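Local atomic coordinates of putative branched-chain amino acid transport system substrate-binding protein (Rhodopseudomonas palustris, PDB entry 3TX6), a protein that probably serves as the periplasmic solute-binding component of an ABC transporter, capturing lignin-derived aromatic acids such as p-coumaric acid and related compounds. Residues Q254-A258 with L259-P263. Sequence-based numbering, arbitrary orientation.
Sequences QDDSA and LTKKP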
loop_
_atom_site.group_PDB
_atom_site.type_symbol
_atom_site.label_atom_id
_atom_site.label_comp_id
_atom_site.label_asym_id
_atom_site.label_seq_id
_atom_site.Cartn_x
_atom_site.Cartn_y
_atom_site.Cartn_z
ATOM N N GLN A 254 0.978 -1.569 20.051
ATOM C CA GLN A 254 2.337 -2.066 19.912
ATOM C C GLN A 254 3.089 -1.892 21.229
ATOM O O GLN A 254 2.803 -0.989 22.027
ATOM C CB GLN A 254 3.077 -1.348 18.767
ATOM C CG GLN A 254 2.436 -1.541 17.392
ATOM C CD GLN A 254 3.035 -0.626 16.339
ATOM O OE1 GLN A 254 4.211 -0.275 16.424
ATOM N NE2 GLN A 254 2.217 -0.166 15.390
ATOM N N ASP A 255 4.101 -2.735 21.437
ATOM C CA ASP A 255 5.032 -2.538 22.554
ATOM C C ASP A 255 5.946 -1.358 22.229
ATOM O O ASP A 255 6.159 -1.063 21.056
ATOM C CB ASP A 255 5.850 -3.795 22.764
ATOM C CG ASP A 255 5.005 -4.974 23.218
ATOM O OD1 ASP A 255 4.089 -4.770 24.043
ATOM O OD2 ASP A 255 5.246 -6.101 22.743
ATOM N N ASP A 256 6.453 -0.678 23.254
ATOM C CA ASP A 256 7.397 0.433 23.037
ATOM C C ASP A 256 8.643 -0.055 22.320
ATOM O O ASP A 256 9.350 0.719 21.661
ATOM C CB ASP A 256 7.830 1.086 24.367
ATOM C CG ASP A 256 6.805 2.051 24.902
ATOM O OD1 ASP A 256 5.868 2.431 24.150
ATOM O OD2 ASP A 256 6.932 2.432 26.083
ATOM N N SER A 257 8.917 -1.337 22.421
ATOM C CA SER A 257 10.103 -1.855 21.777
ATOM C C SER A 257 9.934 -1.930 20.254
ATOM O O SER A 257 10.910 -2.158 19.555
ATOM C CB SER A 257 10.408 -3.243 22.324
ATOM O OG SER A 257 9.306 -4.098 22.088
ATOM N N ALA A 258 8.714 -1.815 19.739
ATOM C CA ALA A 258 8.508 -1.869 18.276
ATOM C C ALA A 258 9.006 -0.594 17.614
ATOM O O ALA A 258 8.572 0.507 17.961
ATOM C CB ALA A 258 7.040 -2.078 17.947
ATOM N N LEU A 259 9.922 -0.772 16.655
ATOM C CA LEU A 259 10.522 0.336 15.893
ATOM C C LEU A 259 9.454 1.116 15.121
ATOM O O LEU A 259 9.630 2.280 14.818
ATOM C CB LEU A 259 11.585 -0.181 14.921
ATOM C CG LEU A 259 12.921 -0.537 15.581
ATOM C CD1 LEU A 259 13.799 -1.325 14.632
ATOM C CD2 LEU A 259 13.616 0.743 16.040
ATOM N N THR A 260 8.357 0.452 14.786
ATOM C CA THR A 260 7.259 1.093 14.051
ATOM C C THR A 260 6.407 2.038 14.931
ATOM O O THR A 260 5.676 2.892 14.413
ATOM C CB THR A 260 6.333 0.015 13.417
ATOM O OG1 THR A 260 5.874 -0.884 14.418
ATOM C CG2 THR A 260 7.046 -0.755 12.298
ATOM N N LYS A 261 6.495 1.891 16.261
ATOM C CA LYS A 261 5.550 2.583 17.150
ATOM C C LYS A 261 5.690 4.107 17.110
ATOM O O LYS A 261 4.675 4.830 16.900
ATOM C CB LYS A 261 5.617 2.053 18.605
ATOM C CG LYS A 261 4.557 2.618 19.523
ATOM C CD LYS A 261 4.523 1.884 20.849
ATOM C CE LYS A 261 3.453 2.440 21.783
ATOM N NZ LYS A 261 3.412 1.703 23.080
ATOM N N LYS A 262 6.898 4.591 17.307
ATOM C CA LYS A 262 7.154 6.018 17.357
ATOM C C LYS A 262 6.683 6.695 16.041
ATOM O O LYS A 262 5.912 7.634 16.093
ATOM C CB LYS A 262 8.646 6.310 17.725
ATOM C CG LYS A 262 9.061 7.764 17.650
ATOM C CD LYS A 262 10.493 8.074 18.100
ATOM C CE LYS A 262 11.542 7.438 17.175
ATOM N NZ LYS A 262 12.958 7.911 17.373
ATOM N N PRO A 263 7.140 6.211 14.857
ATOM C CA PRO A 263 6.711 6.933 13.668
ATOM C C PRO A 263 5.171 6.829 13.407
ATOM O O PRO A 263 4.550 7.747 12.838
ATOM C CB PRO A 263 7.496 6.254 12.519
ATOM C CG PRO A 263 8.014 4.985 13.098
ATOM C CD PRO A 263 8.225 5.250 14.553
HETATM O O HOH W 1 3.104 2.087 13.536
HETATM O O HOH W 2 9.211 3.036 18.259
#
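A chi1 of -173° sets the K261 side chain opposite its own amide nitrogen, and the later torsions, all near 180°, keep it extended so that NZ reaches Q254 and D256; in T260 a chi1 of 55° puts OG1 between the backbone N and the carbonyl carbon, beside OE1 of Q254. The lysine NZ donates to the backbone O of Q254 at 3.0 Å and forms a salt bridge with OD1 of D256 at 2.8 Å, approaching that oxygen from above the carboxylate plane. The CB of D256 points away from 259-263, but its carboxylate, which supplies the opposite charge, comes back to the ammonium group. On the way, K261 CD passes 3.4 Å from the backbone O of D255, so the long aliphatic chain lies against the type I turn from D255 to A258, closed by A258 N bonding to D255 O. This turn belongs to the surface loop that follows strand 242-245 and leads into helix 261-275 of the periplasmic binding protein fold. Lysine suits the place by its length; an alanine here would probably leave the D256 carboxylate without its charged mate and Q254 O without the NZ donor. T260 and Q254 meet almost at right angles: threonine's short branched chain brings OG1 to OE1 of the amide, donating at 2.7 Å from well above the carbonyl plane. Glutamine can also give, and its NE2 reaches a water 3.0 Å away that donates in turn to T260 O, with a further weak bond to P247 O. Small A258 carries its link in the backbone, where its O accepts K261 N at 3.0 Å and a second water that bridges to K262 N.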